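Local structure of xylulose kinase (Bifidobacterium adolescentis ATCC 15703, 3I8B) at residues H75-L80 / V86-M91; S141-K146 / A162-P167; V10-Q15 / D169-R174. The protein probably catalyses the ATP-dependent phosphorylation of D-xylulose to D-xylulose 5-phosphate, as a magnesium-binding member of the FGGY family of carbohydrate kinases. One frame throughout, in Å; residues are numbered along the deposited sequence.

Contact 1: H75-L80 / V86-M91; sequences HGMVIL and VIRDAM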
loop_
_atom_site.group_PDB
_atom_site.type_symbol
_atom_site.label_atom_id
_atom_site.label_comp_id
_atom_site.label_asym_id
_atom_site.label_seq_id
_atom_site.Cartn_x
_atom_site.Cartn_y
_atom_site.Cartn_z
ATOM N N HIS A 75 2.970 5.729 -3.821
ATOM C CA HIS A 75 2.490 6.400 -5.044
ATOM C C HIS A 75 2.755 7.910 -5.147
ATOM O O HIS A 75 2.957 8.428 -6.243
ATOM C CB HIS A 75 0.984 6.119 -5.257
ATOM C CG HIS A 75 0.609 4.678 -5.079
ATOM N ND1 HIS A 75 -0.281 4.248 -4.115
ATOM C CD2 HIS A 75 1.013 3.564 -5.735
ATOM C CE1 HIS A 75 -0.421 2.936 -4.195
ATOM N NE2 HIS A 75 0.364 2.496 -5.162
ATOM N N GLY A 76 2.749 8.613 -4.015
ATOM C CA GLY A 76 2.871 10.059 -4.039
ATOM C C GLY A 76 3.921 10.558 -5.018
ATOM O O GLY A 76 5.106 10.179 -4.946
HETATM N N MSE A 77 3.506 11.439 -5.923
HETATM C CA MSE A 77 4.407 11.961 -6.949
HETATM C C MSE A 77 5.196 13.179 -6.462
HETATM O O MSE A 77 4.616 14.247 -6.251
HETATM C CB MSE A 77 3.621 12.353 -8.214
HETATM C CG MSE A 77 4.480 13.023 -9.283
HETATM SE SE MSE A 77 3.505 14.267 -10.492
HETATM C CE MSE A 77 3.129 15.722 -9.201
ATOM N N VAL A 78 6.510 13.016 -6.303
ATOM C CA VAL A 78 7.411 14.139 -6.040
ATOM C C VAL A 78 8.255 14.447 -7.284
ATOM O O VAL A 78 9.104 13.642 -7.701
ATOM C CB VAL A 78 8.371 13.870 -4.852
ATOM C CG1 VAL A 78 9.275 15.091 -4.588
ATOM C CG2 VAL A 78 7.589 13.505 -3.590
ATOM N N ILE A 79 8.039 15.612 -7.876
ATOM C CA ILE A 79 8.849 15.991 -9.029
ATOM C C ILE A 79 9.818 17.126 -8.718
ATOM O O ILE A 79 9.447 18.141 -8.115
ATOM C CB ILE A 79 8.006 16.287 -10.300
ATOM C CG1 ILE A 79 6.869 17.266 -9.990
ATOM C CG2 ILE A 79 7.451 15.002 -10.878
ATOM C CD1 ILE A 79 6.113 17.756 -11.269
ATOM N N LEU A 80 11.069 16.924 -9.144
ATOM C CA LEU A 80 12.180 17.822 -8.870
ATOM C C LEU A 80 12.725 18.406 -10.156
ATOM O O LEU A 80 12.773 17.713 -11.192
ATOM C CB LEU A 80 13.311 17.052 -8.184
ATOM C CG LEU A 80 12.935 16.262 -6.939
ATOM C CD1 LEU A 80 14.140 15.488 -6.415
ATOM C CD2 LEU A 80 12.398 17.249 -5.902
ATOM N N VAL A 86 11.476 21.056 -5.447
ATOM C CA VAL A 86 10.181 20.460 -5.740
ATOM C C VAL A 86 9.415 21.414 -6.645
ATOM O O VAL A 86 9.232 22.575 -6.308
ATOM C CB VAL A 86 9.381 20.165 -4.448
ATOM C CG1 VAL A 86 7.961 19.724 -4.788
ATOM C CG2 VAL A 86 10.102 19.090 -3.616
ATOM N N ILE A 87 8.972 20.919 -7.797
ATOM C CA ILE A 87 8.318 21.751 -8.814
ATOM C C ILE A 87 6.901 22.271 -8.454
ATOM O O ILE A 87 6.571 23.427 -8.721
ATOM C CB ILE A 87 8.283 21.021 -10.193
ATOM C CG1 ILE A 87 9.709 20.881 -10.751
ATOM C CG2 ILE A 87 7.390 21.783 -11.177
ATOM C CD1 ILE A 87 9.857 19.862 -11.887
ATOM N N ARG A 88 6.079 21.409 -7.865
ATOM C CA ARG A 88 4.687 21.714 -7.533
ATOM C C ARG A 88 4.314 20.713 -6.453
ATOM O O ARG A 88 5.057 19.773 -6.210
ATOM C CB ARG A 88 3.764 21.453 -8.728
ATOM C CG ARG A 88 3.559 19.954 -8.859
ATOM C CD ARG A 88 2.353 19.450 -9.557
ATOM N NE ARG A 88 1.182 20.310 -9.569
ATOM C CZ ARG A 88 0.159 20.236 -8.729
ATOM N NH1 ARG A 88 -0.863 21.059 -8.908
ATOM N NH2 ARG A 88 0.156 19.371 -7.718
ATOM N N ASP A 89 3.144 20.873 -5.837
ATOM C CA ASP A 89 2.760 19.991 -4.732
ATOM C C ASP A 89 2.744 18.502 -5.077
ATOM O O ASP A 89 2.391 18.108 -6.179
ATOM C CB ASP A 89 1.397 20.393 -4.163
ATOM C CG ASP A 89 1.491 21.549 -3.188
ATOM O OD1 ASP A 89 2.556 22.190 -3.099
ATOM O OD2 ASP A 89 0.485 21.812 -2.513
ATOM N N ALA A 90 3.139 17.673 -4.116
ATOM C CA ALA A 90 3.056 16.247 -4.314
ATOM C C ALA A 90 1.597 15.876 -4.373
ATOM O O ALA A 90 0.789 16.389 -3.591
ATOM C CB ALA A 90 3.770 15.494 -3.179
HETATM N N MSE A 91 1.255 14.998 -5.310
HETATM C CA MSE A 91 -0.115 14.505 -5.420
HETATM C C MSE A 91 -0.152 13.082 -4.912
HETATM O O MSE A 91 0.581 12.215 -5.400
HETATM C CB MSE A 91 -0.595 14.576 -6.869
HETATM C CG MSE A 91 -0.426 15.966 -7.463
HETATM SE SE MSE A 91 -0.834 15.988 -9.376
HETATM C CE MSE A 91 -2.779 15.665 -9.251
HETATM O O HOH W 1 5.744 16.864 -6.733
#
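I87 and I79 are joined through their backbones. I87 N donates to I79 O over 2.8 Å, and the N-H points almost straight at its acceptor (172°). V86 CA makes a CA-H...O contact with the same oxygen. At the other end M77 N donates to M91 O at 3.1 Å. Between these two bonds a water bridges the two segments. It donates to M77 O and R88 O and accepts from I79 N.

The side chains sort onto two faces. On one, L80 CD2 lies 3.7 Å from V86 CG2, and V78 touches V86 and A90 with its two methyls. On the other, the side chains of I79 and I87 lie roughly perpendicular, with I79 CG1 4.0 Å from I87 CB. The selenomethionine M77 starts with CG anti to the backbone N and then bends at chi3 (70°). The bend sets CE against R88 CD at 3.8 Å and beside the SE of M91, also a selenomethionine.

The polar end of R88 turns back on its own segment. NH2 donates to D89 O at 3.0 Å, from a position tilted out of the carbonyl plane, and NE forms a salt bridge with E154. A leucine in its place would probably cost E154 this salt bridge and D89 O this side-chain donor.

H75, a predicted substrate-binding residue, begins the segment. Strand 78-80 pairs antiparallel with strand 163-165, and strand 90-91 with strand 42-43. W149 and V150 of helix 143-153 pack on the M77, R88 and M91 side. The V78 and A90 side meets W48 of helix 46-58 and, through V78, L80 and V86, W170 of helix 167-175.

Contact 2: S141-K146 / A162-P167; sequences SYTLTK and AAICLP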
loop_
_atom_site.group_PDB
_atom_site.type_symbol
_atom_site.label_atom_id
_atom_site.label_comp_id
_atom_site.label_asym_id
_atom_site.label_seq_id
_atom_site.Cartn_x
_atom_site.Cartn_y
_atom_site.Cartn_z
ATOM N N SER A 141 -4.661 6.530 -7.944
ATOM C CA SER A 141 -3.605 6.493 -6.930
ATOM C C SER A 141 -2.215 6.557 -7.529
ATOM O O SER A 141 -1.324 7.205 -6.979
ATOM C CB SER A 141 -3.701 5.222 -6.077
ATOM O OG SER A 141 -4.796 5.295 -5.189
ATOM N N TYR A 142 -2.034 5.863 -8.649
ATOM C CA TYR A 142 -0.707 5.560 -9.161
ATOM C C TYR A 142 0.084 6.734 -9.732
ATOM O O TYR A 142 -0.469 7.646 -10.348
ATOM C CB TYR A 142 -0.766 4.402 -10.155
ATOM C CG TYR A 142 -1.406 3.160 -9.585
ATOM C CD1 TYR A 142 -1.493 2.966 -8.206
ATOM C CD2 TYR A 142 -1.915 2.172 -10.421
ATOM C CE1 TYR A 142 -2.082 1.825 -7.679
ATOM C CE2 TYR A 142 -2.492 1.035 -9.910
ATOM C CZ TYR A 142 -2.572 0.861 -8.540
ATOM O OH TYR A 142 -3.152 -0.286 -8.041
ATOM N N THR A 143 1.399 6.691 -9.498
ATOM C CA THR A 143 2.291 7.798 -9.784
ATOM C C THR A 143 2.208 8.259 -11.242
ATOM O O THR A 143 2.147 9.454 -11.513
ATOM C CB THR A 143 3.769 7.429 -9.459
ATOM O OG1 THR A 143 3.823 6.688 -8.229
ATOM C CG2 THR A 143 4.623 8.694 -9.346
ATOM N N LEU A 144 2.249 7.313 -12.173
ATOM C CA LEU A 144 2.192 7.663 -13.592
ATOM C C LEU A 144 0.972 8.534 -13.901
ATOM O O LEU A 144 1.046 9.436 -14.730
ATOM C CB LEU A 144 2.167 6.413 -14.474
ATOM C CG LEU A 144 2.246 6.672 -15.986
ATOM C CD1 LEU A 144 3.550 7.403 -16.351
ATOM C CD2 LEU A 144 2.140 5.361 -16.758
ATOM N N THR A 145 -0.149 8.271 -13.234
ATOM C CA THR A 145 -1.371 9.032 -13.522
ATOM C C THR A 145 -1.214 10.485 -13.092
ATOM O O THR A 145 -1.746 11.385 -13.743
ATOM C CB THR A 145 -2.635 8.411 -12.898
ATOM O OG1 THR A 145 -2.705 8.743 -11.504
ATOM C CG2 THR A 145 -2.621 6.893 -13.073
ATOM N N LYS A 146 -0.450 10.706 -12.020
ATOM C CA LYS A 146 -0.178 12.057 -11.526
ATOM C C LYS A 146 0.682 12.827 -12.524
ATOM O O LYS A 146 0.418 14.000 -12.824
ATOM C CB LYS A 146 0.544 12.017 -10.173
ATOM C CG LYS A 146 -0.117 11.167 -9.101
ATOM C CD LYS A 146 -1.610 11.507 -8.925
ATOM C CE LYS A 146 -2.130 10.895 -7.626
ATOM N NZ LYS A 146 -3.607 11.035 -7.502
ATOM N N ALA A 162 13.221 17.006 -13.833
ATOM C CA ALA A 162 14.527 16.363 -13.969
ATOM C C ALA A 162 14.571 15.013 -13.237
ATOM O O ALA A 162 15.397 14.151 -13.544
ATOM C CB ALA A 162 15.634 17.284 -13.484
ATOM N N ALA A 163 13.687 14.835 -12.258
ATOM C CA ALA A 163 13.605 13.576 -11.523
ATOM C C ALA A 163 12.190 13.345 -10.994
ATOM O O ALA A 163 11.483 14.284 -10.651
ATOM C CB ALA A 163 14.642 13.538 -10.355
ATOM N N ILE A 164 11.777 12.087 -10.939
ATOM C CA ILE A 164 10.516 11.744 -10.306
ATOM C C ILE A 164 10.823 10.745 -9.207
ATOM O O ILE A 164 11.552 9.795 -9.446
ATOM C CB ILE A 164 9.543 11.069 -11.292
ATOM C CG1 ILE A 164 9.455 11.854 -12.613
ATOM C CG2 ILE A 164 8.164 10.941 -10.653
ATOM C CD1 ILE A 164 8.672 11.120 -13.684
ATOM N N CYS A 165 10.260 10.947 -8.010
ATOM C CA CYS A 165 10.453 9.991 -6.923
ATOM C C CYS A 165 9.256 9.938 -5.979
ATOM O O CYS A 165 8.330 10.746 -6.072
ATOM C CB CYS A 165 11.753 10.284 -6.145
ATOM S SG CYS A 165 11.683 11.841 -5.212
ATOM N N LEU A 166 9.255 8.946 -5.102
ATOM C CA LEU A 166 8.140 8.747 -4.182
ATOM C C LEU A 166 8.474 9.358 -2.813
ATOM O O LEU A 166 9.619 9.726 -2.565
ATOM C CB LEU A 166 7.798 7.264 -4.093
ATOM C CG LEU A 166 6.725 6.804 -5.101
ATOM C CD1 LEU A 166 7.023 7.221 -6.558
ATOM C CD2 LEU A 166 6.533 5.303 -5.000
ATOM N N PRO A 167 7.468 9.498 -1.933
ATOM C CA PRO A 167 7.713 10.146 -0.637
ATOM C C PRO A 167 8.862 9.519 0.180
ATOM O O PRO A 167 9.742 10.252 0.631
ATOM C CB PRO A 167 6.360 10.013 0.079
ATOM C CG PRO A 167 5.360 9.958 -1.048
ATOM C CD PRO A 167 6.050 9.127 -2.101
#
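T143 and L166 meet through van der Waals contact. One methyl, L166 CD1, does the touching. It lies 3.6 Å from T143 OG1 and 4.0 Å from T143 CG2, so it sits against both branches of the threonine. The two side chains approach at a slant. T143 holds CG2 anti to its backbone N and OG1 anti to its carbonyl carbon (chi1 -41°), which presents both branches to the strand side. CG2 also comes within 4.4 Å of I164 CG2, a looser contact. The shared interface is small, but all three residues are buried.

Hydrogen bonds anchor each segment separately. T143 OG1 is bonded to H75 O, which satisfies the hydroxyl beside the L166 methyl. Y142 is the N-cap of helix 143-153. Its carbonyl O is gripped twice by T145, by the backbone N at 3.0 Å and by OG1 at 2.7 Å. The hydroxyl comes in the carbonyl plane. On the other side L166 is the N-cap of helix 167-175, and its N is held by D169 OD2 from the first turn.

Strand 163-165 leads directly into helix 167-175, and the start of helix 143-153 packs against that junction. A162 and A163 both face L80, a classic beta bulge at the entry to the strand. This is buried packing within the FGGY N-terminal domain, with the T143 side chain about 4 Å from that of H75 (nearest atoms), a predicted substrate-binding residue.

Contact 3: V10-Q15 / D169-R174; sequences VDTSTQ and DWLSWR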
loop_
_atom_site.group_PDB
_atom_site.type_symbol
_atom_site.label_atom_id
_atom_site.label_comp_id
_atom_site.label_asym_id
_atom_site.label_seq_id
_atom_site.Cartn_x
_atom_site.Cartn_y
_atom_site.Cartn_z
ATOM N N VAL A 10 11.563 4.910 10.238
ATOM C CA VAL A 10 10.773 6.105 9.992
ATOM C C VAL A 10 9.530 5.710 9.216
ATOM O O VAL A 10 9.605 4.938 8.245
ATOM C CB VAL A 10 11.562 7.175 9.204
ATOM C CG1 VAL A 10 10.726 8.424 9.030
ATOM C CG2 VAL A 10 12.870 7.510 9.913
ATOM N N ASP A 11 8.391 6.228 9.667
ATOM C CA ASP A 11 7.117 6.028 8.999
ATOM C C ASP A 11 6.547 7.396 8.598
ATOM O O ASP A 11 5.995 8.125 9.423
ATOM C CB ASP A 11 6.160 5.277 9.921
ATOM C CG ASP A 11 4.728 5.269 9.410
ATOM O OD1 ASP A 11 4.492 5.647 8.242
ATOM O OD2 ASP A 11 3.830 4.870 10.184
ATOM N N THR A 12 6.733 7.768 7.340
ATOM C CA THR A 12 6.146 9.016 6.866
ATOM C C THR A 12 4.839 8.685 6.125
ATOM O O THR A 12 4.846 8.215 4.991
ATOM C CB THR A 12 7.148 9.827 6.024
ATOM O OG1 THR A 12 6.583 11.094 5.678
ATOM C CG2 THR A 12 7.566 9.070 4.742
ATOM N N SER A 13 3.720 8.883 6.810
ATOM C CA SER A 13 2.408 8.549 6.268
ATOM C C SER A 13 1.713 9.829 5.832
ATOM O O SER A 13 2.236 10.919 6.028
ATOM C CB SER A 13 1.558 7.848 7.330
ATOM O OG SER A 13 1.263 8.743 8.410
ATOM N N THR A 14 0.530 9.705 5.232
ATOM C CA THR A 14 -0.208 10.891 4.842
ATOM C C THR A 14 -0.353 11.838 6.036
ATOM O O THR A 14 -0.100 13.044 5.931
ATOM C CB THR A 14 -1.572 10.510 4.252
ATOM O OG1 THR A 14 -1.366 9.583 3.174
ATOM C CG2 THR A 14 -2.294 11.742 3.731
ATOM N N GLN A 15 -0.711 11.284 7.188
ATOM C CA GLN A 15 -1.103 12.116 8.318
ATOM C C GLN A 15 0.020 12.637 9.199
ATOM O O GLN A 15 -0.111 13.721 9.781
ATOM C CB GLN A 15 -2.166 11.410 9.159
ATOM C CG GLN A 15 -3.527 11.454 8.493
ATOM C CD GLN A 15 -4.511 10.483 9.111
ATOM O OE1 GLN A 15 -5.544 10.888 9.653
ATOM N NE2 GLN A 15 -4.199 9.193 9.034
ATOM N N ASP A 169 11.336 7.874 -0.906
ATOM C CA ASP A 169 12.579 8.099 -1.638
ATOM C C ASP A 169 13.106 9.495 -1.327
ATOM O O ASP A 169 14.304 9.675 -1.063
ATOM C CB ASP A 169 12.366 8.027 -3.147
ATOM C CG ASP A 169 11.642 6.770 -3.596
ATOM O OD1 ASP A 169 11.618 5.753 -2.864
ATOM O OD2 ASP A 169 11.106 6.810 -4.715
ATOM N N TRP A 170 12.209 10.481 -1.397
ATOM C CA TRP A 170 12.593 11.879 -1.236
ATOM C C TRP A 170 13.081 12.157 0.183
ATOM O O TRP A 170 14.100 12.823 0.384
ATOM C CB TRP A 170 11.420 12.812 -1.573
ATOM C CG TRP A 170 11.760 14.263 -1.473
ATOM C CD1 TRP A 170 12.393 15.028 -2.416
ATOM C CD2 TRP A 170 11.470 15.144 -0.369
ATOM N NE1 TRP A 170 12.515 16.327 -1.965
ATOM C CE2 TRP A 170 11.961 16.424 -0.715
ATOM C CE3 TRP A 170 10.848 14.970 0.873
ATOM C CZ2 TRP A 170 11.835 17.541 0.143
ATOM C CZ3 TRP A 170 10.734 16.083 1.735
ATOM C CH2 TRP A 170 11.227 17.346 1.354
ATOM N N LEU A 171 12.348 11.651 1.167
ATOM C CA LEU A 171 12.774 11.827 2.555
ATOM C C LEU A 171 14.157 11.195 2.795
ATOM O O LEU A 171 14.989 11.772 3.487
ATOM C CB LEU A 171 11.744 11.263 3.543
ATOM C CG LEU A 171 11.986 11.629 5.014
ATOM C CD1 LEU A 171 11.955 13.141 5.176
ATOM C CD2 LEU A 171 10.966 10.969 5.927
ATOM N N SER A 172 14.401 10.023 2.211
ATOM C CA SER A 172 15.686 9.363 2.391
ATOM C C SER A 172 16.809 10.211 1.808
ATOM O O SER A 172 17.862 10.366 2.409
ATOM C CB SER A 172 15.671 7.948 1.776
ATOM O OG SER A 172 14.750 7.112 2.461
ATOM N N TRP A 173 16.568 10.764 0.634
ATOM C CA TRP A 173 17.502 11.663 -0.056
ATOM C C TRP A 173 17.824 12.921 0.788
ATOM O O TRP A 173 18.988 13.343 0.910
ATOM C CB TRP A 173 16.871 12.018 -1.407
ATOM C CG TRP A 173 17.688 12.810 -2.355
ATOM C CD1 TRP A 173 18.819 12.406 -3.019
ATOM C CD2 TRP A 173 17.409 14.139 -2.803
ATOM N NE1 TRP A 173 19.268 13.426 -3.838
ATOM C CE2 TRP A 173 18.423 14.497 -3.716
ATOM C CE3 TRP A 173 16.410 15.070 -2.503
ATOM C CZ2 TRP A 173 18.452 15.746 -4.347
ATOM C CZ3 TRP A 173 16.439 16.304 -3.125
ATOM C CH2 TRP A 173 17.455 16.632 -4.042
ATOM N N ARG A 174 16.798 13.504 1.394
ATOM C CA ARG A 174 16.988 14.633 2.314
ATOM C C ARG A 174 17.768 14.225 3.582
ATOM O O ARG A 174 18.607 14.976 4.095
ATOM C CB ARG A 174 15.628 15.206 2.715
ATOM C CG ARG A 174 14.844 15.835 1.573
ATOM C CD ARG A 174 15.627 16.944 0.853
ATOM N NE ARG A 174 16.258 17.885 1.783
ATOM C CZ ARG A 174 15.612 18.837 2.453
ATOM N NH1 ARG A 174 14.303 19.014 2.296
ATOM N NH2 ARG A 174 16.285 19.621 3.281
#
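V10 and T12, on the middle strand of a five-stranded mixed sheet, pack against L171 of helix 167-175. L171 CD2 is the atom that reaches the strand. It lies 4.0 Å from V10 CG1 and also 4.0 Å from T12 CB, so one methyl touches two residues that are two apart on the same strand face. T12 CG2 is only slightly farther from it, at 4.1 Å. The L171 and T12 side chains run alongside each other, pointing opposite ways. L171 reaches across because its CG stands anti to the backbone N (chi1 -169°), while T12 turns OG1 anti to its own N and leaves CG2 beside the leucine.

The strand order 29-36, 16-23, 6-12, 65-72, 267-273 is that of the ribonuclease H-like core shared by the actin-ATPase clan, to which the FGGY N-terminal domain belongs. Helix 167-175 covers one face of this sheet here. The CB of D11 points away from the helix; this residue is predicted to be important for activity.

V70 of the neighbouring strand 65-72 and W49 and F52 of helix 46-58 also touch L171, which is buried. Within the helix, R174 stacks its CG on the middle of the W170 ring, 3.6 Å from the ring plane. The R174 guanidinium makes a cation-pi contact with W49.

Overall arrangement
All three contacts lie within the N-terminal FGGY domain. Contacts 1 and 2 are close, with centres about 7 Å apart, and share the small antiparallel pair of strands 78-80 and 163-165. Contact 3 lies about 13 Å from contact 1 and 14 Å from contact 2, centre to centre, where helix 167-175 meets the five-stranded sheet. Along the chain contact 1 closes before contact 2 opens, and both are nested inside the long loop closed by contact 3. Strand 163-165 runs on into helix 167-175, whose W170 packs on V78 and L80. The helix thus bridges the small sheet and the main one. H75 and D11, predicted functional residues, lie in contacts 1 and 3.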